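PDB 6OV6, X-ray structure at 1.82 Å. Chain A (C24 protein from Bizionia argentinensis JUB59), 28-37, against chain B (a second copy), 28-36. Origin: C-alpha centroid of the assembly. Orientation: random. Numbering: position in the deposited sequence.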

# COMPACT_ATOMS: atom_id res chain seq x y z
N VAL A 28 -32.86 20.74 -34.78
CA VAL A 28 -32.22 19.52 -34.23
C VAL A 28 -31.01 19.84 -33.35
O VAL A 28 -30.72 19.05 -32.44
CB VAL A 28 -31.88 18.43 -35.31
CG1 VAL A 28 -30.60 18.77 -36.08
CG2 VAL A 28 -31.77 17.04 -34.67
N PHE A 29 -30.32 21.01 -33.57
CA PHE A 29 -29.13 21.40 -32.80
C PHE A 29 -29.41 21.66 -31.34
O PHE A 29 -28.49 21.53 -30.52
CB PHE A 29 -28.31 22.51 -33.48
CG PHE A 29 -27.88 22.15 -34.89
CD1 PHE A 29 -27.17 20.97 -35.13
CD2 PHE A 29 -28.14 23.00 -35.96
CE1 PHE A 29 -26.76 20.63 -36.43
CE2 PHE A 29 -27.71 22.67 -37.26
CZ PHE A 29 -27.02 21.50 -37.48
N ASN A 30 -30.68 21.92 -30.98
CA ASN A 30 -31.04 22.09 -29.56
C ASN A 30 -30.75 20.82 -28.82
O ASN A 30 -30.36 20.90 -27.66
CB ASN A 30 -32.53 22.39 -29.42
CG ASN A 30 -32.86 23.79 -29.77
OD1 ASN A 30 -32.53 24.72 -29.04
ND2 ASN A 30 -33.51 23.97 -30.93
N ALA A 31 -30.94 19.64 -29.47
CA ALA A 31 -30.67 18.34 -28.84
C ALA A 31 -29.23 18.23 -28.32
O ALA A 31 -29.00 17.50 -27.36
CB ALA A 31 -30.99 17.18 -29.79
N LEU A 32 -28.28 18.99 -28.89
CA LEU A 32 -26.88 19.04 -28.44
C LEU A 32 -26.74 19.50 -26.99
O LEU A 32 -25.74 19.17 -26.34
CB LEU A 32 -25.96 19.82 -29.40
CG LEU A 32 -25.79 19.21 -30.82
CD1 LEU A 32 -25.25 20.22 -31.79
CD2 LEU A 32 -24.91 17.97 -30.82
N GLY A 33 -27.74 20.23 -26.49
CA GLY A 33 -27.76 20.61 -25.07
C GLY A 33 -27.84 19.40 -24.15
O GLY A 33 -27.36 19.46 -23.01
N GLU A 34 -28.38 18.26 -24.65
CA GLU A 34 -28.45 17.00 -23.88
C GLU A 34 -27.05 16.51 -23.51
O GLU A 34 -26.91 15.78 -22.54
CB GLU A 34 -29.19 15.87 -24.64
CG GLU A 34 -30.69 15.95 -24.57
CD GLU A 34 -31.33 16.22 -23.23
OE1 GLU A 34 -31.08 15.46 -22.27
OE2 GLU A 34 -32.16 17.15 -23.17
N LEU A 35 -26.01 16.87 -24.29
CA LEU A 35 -24.62 16.49 -23.99
C LEU A 35 -24.21 17.09 -22.63
O LEU A 35 -23.41 16.50 -21.90
CB LEU A 35 -23.64 17.00 -25.08
CG LEU A 35 -23.83 16.45 -26.51
CD1 LEU A 35 -22.67 16.88 -27.40
CD2 LEU A 35 -24.02 14.93 -26.50
N ALA A 36 -24.75 18.28 -22.32
CA ALA A 36 -24.53 18.99 -21.06
C ALA A 36 -25.45 18.43 -19.99
O ALA A 36 -25.03 18.25 -18.85
CB ALA A 36 -24.76 20.48 -21.25
N GLY A 37 -26.70 18.13 -20.37
CA GLY A 37 -27.73 17.62 -19.49
C GLY A 37 -28.70 18.73 -19.18
O GLY A 37 -28.36 19.92 -19.31
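Chain B, residues 28-36: VFNALGELA

Two copies of the same short, tightly coiled stretch meet in an apolar, same-direction contact, in which B:Phe29, B:Leu32 and B:Leu35 are laid against chain A and no hydrogen bond crosses between them. In chain A, residues 28 to 32 form a 3-10 segment, and the helical backbone angles continue through A:Ala36. Its bonds span three residues, as in A:Leu32 N to A:Phe29 O at 3.0 Å and A:Leu35 N to A:Leu32 O at 3.1 Å. Chain B keeps helical phi and psi from 28 to 36 and repeats this spacing, with B:Leu32 N to B:Phe29 O at 3.0 Å and B:Leu35 N to B:Leu32 O at 3.0 Å.

A coil with about three residues per turn brings every third side chain to one side, which accounts for the series 29, 32, 35 along both chains. The numbers rise together across the contact: the CA atoms of A:Phe29 and B:Phe29 lie 7.0 Å apart, those of A:Gly33 and B:Leu32 7.3 Å, and those of A:Ala36 and B:Leu35 7.2 Å. The near-constant spacing shows two backbones staying side by side over this length, although the nearest partner shifts by one residue after the phenylalanines.

At the first level, B:Phe29 offers a face of its ring to A:Phe29. Atom CB of A:Phe29 sits 3.6 Å from the centroid of the B:Phe29 ring and only 7° off its normal, a CH-pi contact almost directly over the center; its closest ring atom is CD2 of B:Phe29, 3.7 Å from CB of A:Phe29. The two rings form an offset edge-to-face pair, the edge belonging to A:Phe29, with centroids 5.9 Å apart and planes at 72°. The A:Phe29 side chain starts toward chain B, but its end leads away, so its CB makes the close approach. At the edge of the other ring, near its plane, OD1 of A:Asn30 comes within 3.4 Å of CE1 of B:Phe29; this oxygen is hydrogen-bonded elsewhere in the structure.

One turn on, B:Leu32 packs against both side chain and backbone: its CD1 is 3.8 Å from CB of A:Leu32 and 3.7 Å from O of A:Phe29, while its CD2 lies 4.2 Å from N of A:Gly33. With no side chain at A:Gly33, the backbone itself forms part of the surface met by this leucine.

The last level belongs to B:Leu35. Its CD2 touches CB of A:Ala36 at 3.9 Å, and its CD1 lies 4.0 Å from O of A:Leu32 and 4.3 Å from CB of A:Leu35. The contact is uneven: the three chain B side chains reach across with their ring or methyl ends, whereas chain A meets them largely with CB atoms and backbone. Together the stretches bury 355 Å², counting both sides.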

# COMPACT_ATOMS: atom_id res chain seq x y z
N VAL B 28 -27.60 31.09 -31.57
CA VAL B 28 -27.41 30.66 -30.15
C VAL B 28 -26.61 29.34 -30.06
O VAL B 28 -26.02 29.02 -29.01
CB VAL B 28 -28.76 30.59 -29.36
CG1 VAL B 28 -29.52 29.29 -29.62
CG2 VAL B 28 -28.54 30.81 -27.87
N PHE B 29 -26.59 28.60 -31.16
CA PHE B 29 -25.86 27.34 -31.23
C PHE B 29 -24.34 27.51 -31.18
O PHE B 29 -23.65 26.59 -30.74
CB PHE B 29 -26.36 26.42 -32.35
CG PHE B 29 -27.84 26.08 -32.24
CD1 PHE B 29 -28.38 25.60 -31.05
CD2 PHE B 29 -28.68 26.20 -33.33
CE1 PHE B 29 -29.73 25.29 -30.95
CE2 PHE B 29 -30.04 25.87 -33.23
CZ PHE B 29 -30.55 25.40 -32.04
N ASN B 30 -23.82 28.72 -31.51
CA ASN B 30 -22.40 29.02 -31.37
C ASN B 30 -21.96 28.80 -29.91
O ASN B 30 -20.85 28.35 -29.68
CB ASN B 30 -22.10 30.46 -31.77
CG ASN B 30 -21.78 30.57 -33.24
OD1 ASN B 30 -20.74 30.09 -33.70
ND2 ASN B 30 -22.72 31.11 -34.00
N ALA B 31 -22.84 29.16 -28.94
CA ALA B 31 -22.52 29.03 -27.51
C ALA B 31 -22.29 27.58 -27.07
O ALA B 31 -21.60 27.35 -26.08
CB ALA B 31 -23.62 29.67 -26.67
N LEU B 32 -22.82 26.60 -27.83
CA LEU B 32 -22.61 25.16 -27.53
C LEU B 32 -21.13 24.77 -27.65
O LEU B 32 -20.71 23.78 -27.09
CB LEU B 32 -23.49 24.27 -28.41
CG LEU B 32 -25.00 24.33 -28.16
CD1 LEU B 32 -25.74 23.63 -29.29
CD2 LEU B 32 -25.41 23.66 -26.83
N GLY B 33 -20.35 25.59 -28.34
CA GLY B 33 -18.90 25.41 -28.44
C GLY B 33 -18.23 25.52 -27.09
O GLY B 33 -17.19 24.91 -26.85
N GLU B 34 -18.84 26.27 -26.17
CA GLU B 34 -18.35 26.43 -24.80
C GLU B 34 -18.32 25.07 -24.07
O GLU B 34 -17.50 24.89 -23.17
CB GLU B 34 -19.21 27.46 -24.02
CG GLU B 34 -18.58 27.95 -22.74
CD GLU B 34 -17.30 28.74 -22.94
OE1 GLU B 34 -16.40 28.61 -22.08
OE2 GLU B 34 -17.18 29.45 -23.97
N LEU B 35 -19.15 24.10 -24.49
CA LEU B 35 -19.11 22.75 -23.89
C LEU B 35 -17.73 22.09 -24.15
O LEU B 35 -17.25 21.33 -23.32
CB LEU B 35 -20.21 21.85 -24.49
CG LEU B 35 -21.67 22.29 -24.28
CD1 LEU B 35 -22.64 21.20 -24.75
CD2 LEU B 35 -21.95 22.64 -22.81
N ALA B 36 -17.10 22.42 -25.30
CA ALA B 36 -15.74 21.95 -25.64
C ALA B 36 -14.70 22.80 -24.88
O ALA B 36 -13.71 22.26 -24.38
CB ALA B 36 -15.51 22.07 -27.13